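Local structure of core protein VP4 (Bluetongue virus, 2JHP) at residues Lys127-Phe132 with Pro405-Phe410; Asn123-Met128 with Ser431-Ala436; Lys149-Pro154 with His391-Asn396. The protein caps viral mRNA inside the virus core, combining guanylyltransferase and S-adenosylmethionine-dependent methyltransferase activities in one chain. All coordinates share one frame; numbering follows the deposited sequence.

Contact 1 of 3, residues Lys127-Phe132 with Pro405-Phe410. With SAH (S-adenosyl-L-homocysteine), chain B; GUN (guanine), chain E.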
loop_
_atom_site.group_PDB
_atom_site.type_symbol
_atom_site.label_atom_id
_atom_site.label_comp_id
_atom_site.label_asym_id
_atom_site.label_seq_id
_atom_site.Cartn_x
_atom_site.Cartn_y
_atom_site.Cartn_z
ATOM N N LYS A 127 -9.665 8.517 -2.433
ATOM C CA LYS A 127 -10.875 9.186 -2.912
ATOM C C LYS A 127 -12.005 9.063 -1.901
ATOM O O LYS A 127 -12.843 9.959 -1.797
ATOM C CB LYS A 127 -11.329 8.629 -4.269
ATOM C CG LYS A 127 -10.346 8.857 -5.416
ATOM C CD LYS A 127 -10.050 10.341 -5.591
ATOM C CE LYS A 127 -8.958 10.600 -6.610
ATOM N NZ LYS A 127 -8.414 11.990 -6.465
ATOM N N MET A 128 -12.011 7.971 -1.140
ATOM C CA MET A 128 -13.139 7.661 -0.270
ATOM C C MET A 128 -12.867 7.741 1.237
ATOM O O MET A 128 -13.798 7.610 2.027
ATOM C CB MET A 128 -13.731 6.294 -0.624
ATOM C CG MET A 128 -14.126 6.119 -2.082
ATOM S SD MET A 128 -15.515 7.146 -2.570
ATOM C CE MET A 128 -15.752 6.609 -4.255
ATOM N N ALA A 129 -11.623 7.962 1.655
ATOM C CA ALA A 129 -11.329 7.928 3.098
ATOM C C ALA A 129 -10.497 9.091 3.635
ATOM O O ALA A 129 -9.759 9.742 2.896
ATOM C CB ALA A 129 -10.705 6.574 3.501
ATOM N N ILE A 130 -10.652 9.350 4.931
ATOM C CA ILE A 130 -9.803 10.292 5.650
ATOM C C ILE A 130 -8.708 9.518 6.395
ATOM O O ILE A 130 -7.540 9.862 6.286
ATOM C CB ILE A 130 -10.623 11.246 6.603
ATOM C CG1 ILE A 130 -11.210 12.443 5.836
ATOM C CG2 ILE A 130 -9.767 11.790 7.733
ATOM C CD1 ILE A 130 -12.359 12.097 4.941
ATOM N N GLU A 131 -9.088 8.469 7.124
ATOM C CA GLU A 131 -8.152 7.714 7.965
ATOM C C GLU A 131 -7.493 6.524 7.241
ATOM O O GLU A 131 -8.174 5.765 6.532
ATOM C CB GLU A 131 -8.858 7.195 9.218
ATOM C CG GLU A 131 -9.439 8.254 10.134
ATOM C CD GLU A 131 -9.698 7.734 11.538
ATOM O OE1 GLU A 131 -9.619 6.509 11.750
ATOM O OE2 GLU A 131 -9.975 8.549 12.438
ATOM N N PHE A 132 -6.176 6.373 7.430
ATOM C CA PHE A 132 -5.417 5.233 6.895
ATOM C C PHE A 132 -4.654 4.515 7.991
ATOM O O PHE A 132 -3.847 5.120 8.694
ATOM C CB PHE A 132 -4.472 5.669 5.795
ATOM C CG PHE A 132 -5.170 6.062 4.558
ATOM C CD1 PHE A 132 -5.858 7.275 4.487
ATOM C CD2 PHE A 132 -5.172 5.217 3.450
ATOM C CE1 PHE A 132 -6.528 7.643 3.327
ATOM C CE2 PHE A 132 -5.843 5.572 2.283
ATOM C CZ PHE A 132 -6.523 6.787 2.222
ATOM N N PRO A 405 -14.460 8.308 7.957
ATOM C CA PRO A 405 -14.298 7.102 7.131
ATOM C C PRO A 405 -12.827 6.667 7.015
ATOM O O PRO A 405 -11.952 7.503 6.826
ATOM C CB PRO A 405 -14.892 7.498 5.769
ATOM C CG PRO A 405 -15.075 8.957 5.804
ATOM C CD PRO A 405 -15.146 9.392 7.229
ATOM N N ARG A 406 -12.588 5.362 7.135
ATOM C CA ARG A 406 -11.256 4.790 7.274
ATOM C C ARG A 406 -10.928 3.761 6.194
ATOM O O ARG A 406 -11.819 3.176 5.607
ATOM C CB ARG A 406 -11.115 4.150 8.653
ATOM C CG ARG A 406 -12.123 3.042 8.922
ATOM C CD ARG A 406 -11.939 2.393 10.301
ATOM N NE ARG A 406 -10.710 1.593 10.401
ATOM C CZ ARG A 406 -10.143 1.238 11.552
ATOM N NH1 ARG A 406 -10.667 1.618 12.719
ATOM N NH2 ARG A 406 -9.046 0.501 11.542
ATOM N N ALA A 407 -9.636 3.552 5.951
ATOM C CA ALA A 407 -9.130 2.509 5.058
ATOM C C ALA A 407 -8.149 1.618 5.816
ATOM O O ALA A 407 -7.440 2.080 6.714
ATOM C CB ALA A 407 -8.442 3.124 3.842
ATOM N N ASP A 408 -8.097 0.341 5.445
ATOM C CA ASP A 408 -7.338 -0.646 6.228
ATOM C C ASP A 408 -6.564 -1.637 5.345
ATOM O O ASP A 408 -6.821 -2.845 5.329
ATOM C CB ASP A 408 -8.278 -1.335 7.213
ATOM C CG ASP A 408 -8.776 -0.381 8.292
ATOM O OD1 ASP A 408 -8.083 -0.254 9.328
ATOM O OD2 ASP A 408 -9.856 0.236 8.101
ATOM N N LEU A 409 -5.614 -1.087 4.602
ATOM C CA LEU A 409 -4.995 -1.800 3.505
ATOM C C LEU A 409 -3.702 -2.525 3.930
ATOM O O LEU A 409 -2.812 -1.928 4.527
ATOM C CB LEU A 409 -4.749 -0.832 2.340
ATOM C CG LEU A 409 -5.969 -0.181 1.681
ATOM C CD1 LEU A 409 -5.598 0.993 0.824
ATOM C CD2 LEU A 409 -6.727 -1.206 0.871
ATOM N N PHE A 410 -3.661 -3.824 3.646
ATOM C CA PHE A 410 -2.468 -4.649 3.721
ATOM C C PHE A 410 -1.779 -4.638 5.081
ATOM O O PHE A 410 -0.607 -4.287 5.179
ATOM C CB PHE A 410 -1.445 -4.278 2.616
ATOM C CG PHE A 410 -2.017 -4.227 1.238
ATOM C CD1 PHE A 410 -2.230 -3.010 0.617
ATOM C CD2 PHE A 410 -2.332 -5.395 0.558
ATOM C CE1 PHE A 410 -2.756 -2.950 -0.656
ATOM C CE2 PHE A 410 -2.854 -5.349 -0.731
ATOM C CZ PHE A 410 -3.071 -4.123 -1.337
HETATM N N SAH B . -1.053 -0.113 4.553
HETATM C CA SAH B . 0.126 0.089 3.654
HETATM C CB SAH B . 1.384 -0.690 4.051
HETATM C CG SAH B . 1.266 -1.975 4.849
HETATM S SD SAH B . 2.892 -2.487 5.468
HETATM C C SAH B . -0.207 -0.132 2.187
HETATM O O SAH B . -1.261 0.298 1.714
HETATM O OXT SAH B . 0.579 -0.709 1.436
HETATM C "C5'" SAH B . 2.123 -3.088 6.999
HETATM C "C4'" SAH B . 2.332 -2.150 8.176
HETATM O "O4'" SAH B . 1.232 -2.205 9.062
HETATM C "C3'" SAH B . 3.578 -2.498 8.987
HETATM O "O3'" SAH B . 4.216 -1.270 9.297
HETATM C "C2'" SAH B . 3.036 -3.119 10.265
HETATM O "O2'" SAH B . 3.826 -2.839 11.390
HETATM C "C1'" SAH B . 1.678 -2.429 10.395
HETATM N N9 SAH B . 0.708 -3.203 11.202
HETATM C C8 SAH B . 0.549 -4.569 11.241
HETATM N N7 SAH B . -0.447 -4.866 12.114
HETATM C C5 SAH B . -0.929 -3.712 12.635
HETATM C C6 SAH B . -1.941 -3.431 13.557
HETATM N N6 SAH B . -2.646 -4.420 14.102
HETATM N N1 SAH B . -2.223 -2.121 13.896
HETATM C C2 SAH B . -1.500 -1.088 13.324
HETATM N N3 SAH B . -0.497 -1.361 12.410
HETATM C C4 SAH B . -0.210 -2.653 12.069
HETATM N N9 GUN E . 1.994 -2.091 -2.257
HETATM C C8 GUN E . 2.678 -1.895 -1.130
HETATM N N7 GUN E . 2.664 -3.018 -0.407
HETATM C C5 GUN E . 1.971 -3.940 -1.075
HETATM C C6 GUN E . 1.635 -5.270 -0.813
HETATM O O6 GUN E . 2.001 -5.819 0.225
HETATM N N1 GUN E . 0.873 -5.981 -1.750
HETATM C C2 GUN E . 0.470 -5.323 -2.923
HETATM N N2 GUN E . -0.247 -5.962 -3.827
HETATM N N3 GUN E . 0.811 -4.041 -3.140
HETATM C C4 GUN E . 1.544 -3.345 -2.256
#
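The Phe-132 ring carries the methyl of Ala-407 over one face, on its CD2-CE2 side. Ala-407 CB lies 4.2 Å from the centroid of the Phe-132 ring and 27° off the ring normal, which makes this a CH-pi contact; Phe-126 stacks on the same ring. The guanidinium of Arg-406 is met at its edge, in plane, by the carboxylate of Asp-408: NE of Arg-406 reaches the syn lone pair of Asp-408 OD2 at 2.8 Å while NH2 takes OD1. Two bonds to two oxygens fix the rotation of both groups, and Ser-431 OG is a further partner of OD2. Guanine N1 sits over one face of the Phe-410 ring, offset toward the rim, and an S-adenosylhomocysteine carboxylate oxygen lies at the ring edge.

The backbones pair in parallel. Pro-405 O accepts from Ile-130 N at 2.9 Å and from Glu-131 N at 3.0 Å, the latter nearly straight (173°), and Ala-407 N donates to Glu-131 O at 2.7 Å. On the sheet face of Glu-131 and Arg-406 the two CB atoms are 3.8 Å apart. Beyond the pairing, Leu-409 O accepts from the S-adenosylhomocysteine amine. Adjacent central strands with the cofactor bound just past their ends are characteristic of the Rossmann-like class I methyltransferase fold.

Contact 2 of 3, residues Asn123-Met128 with Ser431-Ala436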
loop_
_atom_site.group_PDB
_atom_site.type_symbol
_atom_site.label_atom_id
_atom_site.label_comp_id
_atom_site.label_asym_id
_atom_site.label_seq_id
_atom_site.Cartn_x
_atom_site.Cartn_y
_atom_site.Cartn_z
ATOM N N ASN A 123 -5.607 4.124 -4.315
ATOM C CA ASN A 123 -6.119 5.323 -4.955
ATOM C C ASN A 123 -7.598 5.455 -4.749
ATOM O O ASN A 123 -8.052 6.515 -4.425
ATOM C CB ASN A 123 -5.712 5.402 -6.425
ATOM C CG ASN A 123 -4.194 5.582 -6.604
ATOM O OD1 ASN A 123 -3.445 5.804 -5.640
ATOM N ND2 ASN A 123 -3.740 5.476 -7.847
ATOM N N TYR A 124 -8.333 4.358 -4.861
ATOM C CA TYR A 124 -9.758 4.354 -4.522
ATOM C C TYR A 124 -9.946 4.848 -3.081
ATOM O O TYR A 124 -10.853 5.657 -2.798
ATOM C CB TYR A 124 -10.371 2.956 -4.712
ATOM C CG TYR A 124 -11.722 2.759 -4.037
ATOM C CD1 TYR A 124 -12.905 3.181 -4.654
ATOM C CD2 TYR A 124 -11.818 2.148 -2.777
ATOM C CE1 TYR A 124 -14.144 2.998 -4.041
ATOM C CE2 TYR A 124 -13.059 1.962 -2.149
ATOM C CZ TYR A 124 -14.219 2.393 -2.787
ATOM O OH TYR A 124 -15.451 2.223 -2.170
ATOM N N ALA A 125 -9.068 4.367 -2.194
ATOM C CA ALA A 125 -9.121 4.696 -0.770
ATOM C C ALA A 125 -8.819 6.165 -0.467
ATOM O O ALA A 125 -9.359 6.710 0.499
ATOM C CB ALA A 125 -8.207 3.780 0.048
ATOM N N PHE A 126 -7.972 6.802 -1.276
ATOM C CA PHE A 126 -7.677 8.224 -1.079
ATOM C C PHE A 126 -8.872 9.064 -1.513
ATOM O O PHE A 126 -9.070 10.179 -1.017
ATOM C CB PHE A 126 -6.417 8.657 -1.832
ATOM C CG PHE A 126 -5.138 8.283 -1.143
ATOM C CD1 PHE A 126 -4.234 7.403 -1.743
ATOM C CD2 PHE A 126 -4.820 8.811 0.116
ATOM C CE1 PHE A 126 -3.032 7.052 -1.100
ATOM C CE2 PHE A 126 -3.616 8.463 0.766
ATOM C CZ PHE A 126 -2.727 7.578 0.152
ATOM N N LYS A 127 -9.665 8.517 -2.433
ATOM C CA LYS A 127 -10.875 9.186 -2.912
ATOM C C LYS A 127 -12.005 9.063 -1.901
ATOM O O LYS A 127 -12.843 9.959 -1.797
ATOM C CB LYS A 127 -11.329 8.629 -4.269
ATOM C CG LYS A 127 -10.346 8.857 -5.416
ATOM C CD LYS A 127 -10.050 10.341 -5.591
ATOM C CE LYS A 127 -8.958 10.600 -6.610
ATOM N NZ LYS A 127 -8.414 11.990 -6.465
ATOM N N MET A 128 -12.011 7.971 -1.140
ATOM C CA MET A 128 -13.139 7.661 -0.270
ATOM C C MET A 128 -12.867 7.741 1.237
ATOM O O MET A 128 -13.798 7.610 2.027
ATOM C CB MET A 128 -13.731 6.294 -0.624
ATOM C CG MET A 128 -14.126 6.119 -2.082
ATOM S SD MET A 128 -15.515 7.146 -2.570
ATOM C CE MET A 128 -15.752 6.609 -4.255
ATOM N N SER A 431 -14.839 -0.711 7.675
ATOM C CA SER A 431 -13.825 -0.046 6.857
ATOM C C SER A 431 -14.386 0.295 5.482
ATOM O O SER A 431 -15.292 -0.382 5.002
ATOM C CB SER A 431 -12.581 -0.918 6.736
ATOM O OG SER A 431 -11.644 -0.329 5.861
ATOM N N VAL A 432 -13.864 1.355 4.865
ATOM C CA VAL A 432 -14.296 1.745 3.521
ATOM C C VAL A 432 -13.684 0.789 2.523
ATOM O O VAL A 432 -14.284 0.484 1.497
ATOM C CB VAL A 432 -13.901 3.195 3.155
ATOM C CG1 VAL A 432 -14.294 3.515 1.729
ATOM C CG2 VAL A 432 -14.553 4.190 4.102
ATOM N N ILE A 433 -12.472 0.343 2.837
ATOM C CA ILE A 433 -11.740 -0.637 2.047
ATOM C C ILE A 433 -10.719 -1.308 2.943
ATOM O O ILE A 433 -9.871 -0.646 3.549
ATOM C CB ILE A 433 -11.067 -0.044 0.765
ATOM C CG1 ILE A 433 -10.408 -1.177 -0.039
ATOM C CG2 ILE A 433 -10.099 1.079 1.100
ATOM C CD1 ILE A 433 -10.043 -0.827 -1.469
ATOM N N ALA A 434 -10.824 -2.626 3.047
ATOM C CA ALA A 434 -9.892 -3.400 3.860
ATOM C C ALA A 434 -9.448 -4.656 3.105
ATOM O O ALA A 434 -10.174 -5.157 2.235
ATOM C CB ALA A 434 -10.531 -3.750 5.192
ATOM N N THR A 435 -8.247 -5.135 3.408
ATOM C CA THR A 435 -7.739 -6.365 2.798
ATOM C C THR A 435 -7.380 -7.413 3.844
ATOM O O THR A 435 -6.996 -7.077 4.955
ATOM C CB THR A 435 -6.487 -6.124 1.929
ATOM O OG1 THR A 435 -5.470 -5.518 2.730
ATOM C CG2 THR A 435 -6.804 -5.258 0.729
ATOM N N ALA A 436 -7.510 -8.676 3.460
ATOM C CA ALA A 436 -7.087 -9.789 4.281
ATOM C C ALA A 436 -6.499 -10.891 3.408
ATOM O O ALA A 436 -7.041 -11.247 2.365
ATOM C CB ALA A 436 -8.247 -10.323 5.104
#
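Val-432, Ile-433 and Tyr-124 bury the most surface here, and they do so without any hydrogen bond between the segments. Ile-433 fills the middle with two branches. Its CG2 meets Ala-125 CB at 3.5 Å. Its other branch, with CG1 anti to the backbone N (chi1 -176°), runs to Tyr-124, where CD1 of Ile-433 lies 3.7 Å from CD2 of the ring. The two side chains cross obliquely, and the methyl comes to the ring neither squarely over the face nor at the edge.

Val-432 takes the next position along the helix. Its CG1 touches Met-128 CB at 3.7 Å, and its carbonyl oxygen stands near the plane of the Tyr-124 ring, 4.1 Å from CE2. Both Val-432 and Ile-433 direct CB toward the helix, whereas neighbours in a regular strand would alternate; the helix-like backbone of Val-432 (psi -34°) accounts for this. A weak bond, 3.2 Å long, runs from Ile-433 N to Ser-431 OG.

In Tyr-124, CG is anti to the backbone N (chi1 164°), which starts the ring off on the side where Ile-433 and Val-432 meet it. One face of this ring carries Met-128 CG, one helical turn on, 3.7 Å above the ring plane and offset toward the rim. The hydroxyl finds its polar partner outside the two segments, in Glu-505 OE2. Strand 499-503 adds Leu-503 beside both Tyr-124 and Ile-433. The contact thus seats the last turn of helix 114-128 against strand 433-437, an apolar helix-on-sheet layer of the kind that makes up the alpha-beta-alpha sandwich of Rossmann-like methyltransferases.

Contact 3 of 3, residues Lys149-Pro154 with His391-Asn396. With SAH (S-adenosyl-L-homocysteine), chain B.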
loop_
_atom_site.group_PDB
_atom_site.type_symbol
_atom_site.label_atom_id
_atom_site.label_comp_id
_atom_site.label_asym_id
_atom_site.label_seq_id
_atom_site.Cartn_x
_atom_site.Cartn_y
_atom_site.Cartn_z
ATOM N N LYS A 149 -5.584 11.514 7.365
ATOM C CA LYS A 149 -4.959 11.214 8.645
ATOM C C LYS A 149 -4.322 9.833 8.520
ATOM O O LYS A 149 -5.017 8.836 8.290
ATOM C CB LYS A 149 -6.000 11.220 9.773
ATOM C CG LYS A 149 -6.798 12.529 9.934
ATOM C CD LYS A 149 -5.917 13.686 10.375
ATOM C CE LYS A 149 -6.607 15.024 10.148
ATOM N NZ LYS A 149 -5.627 16.152 10.057
ATOM N N ILE A 150 -2.995 9.788 8.640
ATOM C CA ILE A 150 -2.225 8.577 8.369
ATOM C C ILE A 150 -1.697 7.942 9.657
ATOM O O ILE A 150 -0.851 8.521 10.349
ATOM C CB ILE A 150 -1.044 8.866 7.405
ATOM C CG1 ILE A 150 -1.505 9.569 6.112
ATOM C CG2 ILE A 150 -0.240 7.601 7.137
ATOM C CD1 ILE A 150 -2.672 8.913 5.345
ATOM N N TYR A 151 -2.208 6.748 9.956
ATOM C CA TYR A 151 -1.832 5.975 11.133
ATOM C C TYR A 151 -1.141 4.674 10.771
ATOM O O TYR A 151 -1.250 4.164 9.649
ATOM C CB TYR A 151 -3.059 5.608 11.956
ATOM C CG TYR A 151 -3.964 6.763 12.328
ATOM C CD1 TYR A 151 -5.183 6.965 11.666
ATOM C CD2 TYR A 151 -3.627 7.643 13.356
ATOM C CE1 TYR A 151 -6.031 8.018 12.015
ATOM C CE2 TYR A 151 -4.491 8.702 13.700
ATOM C CZ TYR A 151 -5.671 8.871 13.023
ATOM O OH TYR A 151 -6.478 9.907 13.379
ATOM N N GLY A 152 -0.452 4.126 11.761
ATOM C CA GLY A 152 0.298 2.885 11.609
ATOM C C GLY A 152 1.123 2.572 12.841
ATOM O O GLY A 152 1.029 3.258 13.867
ATOM N N MET A 153 1.921 1.518 12.731
ATOM C CA MET A 153 2.917 1.175 13.746
ATOM C C MET A 153 4.209 0.779 13.023
ATOM O O MET A 153 4.574 -0.392 12.974
ATOM C CB MET A 153 2.403 0.062 14.661
ATOM C CG MET A 153 1.034 0.341 15.232
ATOM S SD MET A 153 0.624 -0.694 16.617
ATOM C CE MET A 153 1.270 0.288 17.973
ATOM N N PRO A 154 4.878 1.767 12.412
ATOM C CA PRO A 154 6.066 1.476 11.622
ATOM C C PRO A 154 7.257 1.168 12.506
ATOM O O PRO A 154 7.261 1.553 13.677
ATOM C CB PRO A 154 6.285 2.771 10.834
ATOM C CG PRO A 154 5.681 3.827 11.672
ATOM C CD PRO A 154 4.544 3.207 12.406
ATOM N N HIS A 391 6.200 11.277 10.913
ATOM C CA HIS A 391 5.039 11.784 10.199
ATOM C C HIS A 391 3.797 10.891 10.228
ATOM O O HIS A 391 2.807 11.213 9.579
ATOM C CB HIS A 391 5.426 12.112 8.738
ATOM C CG HIS A 391 6.557 13.086 8.622
ATOM N ND1 HIS A 391 6.495 14.355 9.147
ATOM C CD2 HIS A 391 7.775 12.976 8.045
ATOM C CE1 HIS A 391 7.629 14.985 8.905
ATOM N NE2 HIS A 391 8.421 14.170 8.234
ATOM N N ILE A 392 3.854 9.778 10.954
ATOM C CA ILE A 392 2.698 8.879 11.096
ATOM C C ILE A 392 2.288 8.838 12.562
ATOM O O ILE A 392 3.129 8.686 13.454
ATOM C CB ILE A 392 3.026 7.432 10.636
ATOM C CG1 ILE A 392 3.145 7.353 9.115
ATOM C CG2 ILE A 392 1.988 6.429 11.144
ATOM C CD1 ILE A 392 3.886 6.118 8.606
ATOM N N VAL A 393 0.996 8.981 12.816
ATOM C CA VAL A 393 0.499 8.800 14.168
ATOM C C VAL A 393 0.503 7.315 14.505
ATOM O O VAL A 393 -0.097 6.497 13.812
ATOM C CB VAL A 393 -0.913 9.397 14.373
ATOM C CG1 VAL A 393 -1.263 9.400 15.862
ATOM C CG2 VAL A 393 -0.974 10.811 13.811
ATOM N N ARG A 394 1.223 6.989 15.573
ATOM C CA ARG A 394 1.349 5.609 16.061
ATOM C C ARG A 394 0.033 5.227 16.748
ATOM O O ARG A 394 -0.324 5.820 17.758
ATOM C CB ARG A 394 2.571 5.491 16.998
ATOM C CG ARG A 394 2.946 4.065 17.340
ATOM C CD ARG A 394 4.371 3.904 17.786
ATOM N NE ARG A 394 4.699 2.483 17.901
ATOM C CZ ARG A 394 5.215 1.737 16.925
ATOM N NH1 ARG A 394 5.482 2.270 15.735
ATOM N NH2 ARG A 394 5.470 0.454 17.139
ATOM N N LYS A 395 -0.686 4.269 16.155
ATOM C CA LYS A 395 -2.004 3.807 16.623
ATOM C C LYS A 395 -2.269 2.402 16.101
ATOM O O LYS A 395 -2.000 2.113 14.934
ATOM C CB LYS A 395 -3.106 4.722 16.072
ATOM C CG LYS A 395 -4.196 5.111 17.057
ATOM C CD LYS A 395 -3.840 6.429 17.729
ATOM C CE LYS A 395 -5.022 7.047 18.456
ATOM N NZ LYS A 395 -4.759 8.480 18.770
ATOM N N ASN A 396 -2.801 1.530 16.953
ATOM C CA ASN A 396 -3.178 0.183 16.535
ATOM C C ASN A 396 -4.569 0.174 15.903
ATOM O O ASN A 396 -5.582 0.398 16.578
ATOM C CB ASN A 396 -3.105 -0.810 17.706
ATOM C CG ASN A 396 -3.271 -2.276 17.265
ATOM O OD1 ASN A 396 -3.942 -2.583 16.265
ATOM N ND2 ASN A 396 -2.660 -3.191 18.023
HETATM N N SAH B . -1.053 -0.113 4.553
HETATM C CA SAH B . 0.126 0.089 3.654
HETATM C CB SAH B . 1.384 -0.690 4.051
HETATM C CG SAH B . 1.266 -1.975 4.849
HETATM S SD SAH B . 2.892 -2.487 5.468
HETATM C C SAH B . -0.207 -0.132 2.187
HETATM O O SAH B . -1.261 0.298 1.714
HETATM O OXT SAH B . 0.579 -0.709 1.436
HETATM C "C5'" SAH B . 2.123 -3.088 6.999
HETATM C "C4'" SAH B . 2.332 -2.150 8.176
HETATM O "O4'" SAH B . 1.232 -2.205 9.062
HETATM C "C3'" SAH B . 3.578 -2.498 8.987
HETATM O "O3'" SAH B . 4.216 -1.270 9.297
HETATM C "C2'" SAH B . 3.036 -3.119 10.265
HETATM O "O2'" SAH B . 3.826 -2.839 11.390
HETATM C "C1'" SAH B . 1.678 -2.429 10.395
HETATM N N9 SAH B . 0.708 -3.203 11.202
HETATM C C8 SAH B . 0.549 -4.569 11.241
HETATM N N7 SAH B . -0.447 -4.866 12.114
HETATM C C5 SAH B . -0.929 -3.712 12.635
HETATM C C6 SAH B . -1.941 -3.431 13.557
HETATM N N6 SAH B . -2.646 -4.420 14.102
HETATM N N1 SAH B . -2.223 -2.121 13.896
HETATM C C2 SAH B . -1.500 -1.088 13.324
HETATM N N3 SAH B . -0.497 -1.361 12.410
HETATM C C4 SAH B . -0.210 -2.653 12.069
#
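Arg-394 reaches past Gly-152 and Met-153 to Pro-154, and its course can be followed atom by atom. CB leaves the strand beside the carbonyl oxygen of Gly-152, and CG passes 4.0 Å from that same Gly-152 O. CG is anti to the backbone N (chi1 -169°), and chi2 and chi3, both near 180°, keep the chain extended to NE, which comes to 4.1 Å from Met-153 CE; the methionine side chain crosses it at about a right angle. The guanidinium then turns one face to Met-153, whose CB lies 3.7 Å above its plane, toward the rim. At the tip NH1 donates to Pro-154 O at 2.8 Å (145° at the hydrogen), close to the edge of the group.

The strands themselves pair in parallel through Val-393 N to Ile-150 O, Gly-152 N to Val-393 O and Lys-395 N to Gly-152 O. Gly-152 carries no side chain where Ile-392 CG2 closes to 3.4 Å from its N. On the face of Tyr-151 and Val-393, ring atom CD2 of Tyr-151 packs 3.4 Å from CB of Val-393, the two side chains lying side by side.

Past the strand ends, S-adenosylhomocysteine is gripped: Met-153 O accepts from ribose O2' at 3.0 Å, and Asn-396 OD1 accepts from adenine N6. Adenosine held beyond neighbouring parallel strands at one sheet border is characteristic of class I methyltransferases.

How the contacts relate
All three contacts belong to one mixed seven-stranded sheet with the 3-2-1-4-5-7-6 strand order of class I methyltransferases. Contact 1 pairs strands 131-132 and 406-408 in its middle. Contact 2, about 5 Å away between centres, packs helix 114-128 on neighbouring strand 433-437 and shares Lys-127 and Met-128 with contact 1. Contact 3 forms the 393-394 border, its centre about 12 Å from that of contact 1, whose strand 131-132 bonds directly to 149-152. Along the chain the first segments run from 123 to 154 and the second from 391 to 436; a second sheet of the same order is inserted between them. Contacts 1 and 3 hold opposite ends of one S-adenosylhomocysteine, its amino acid and adenosine parts respectively.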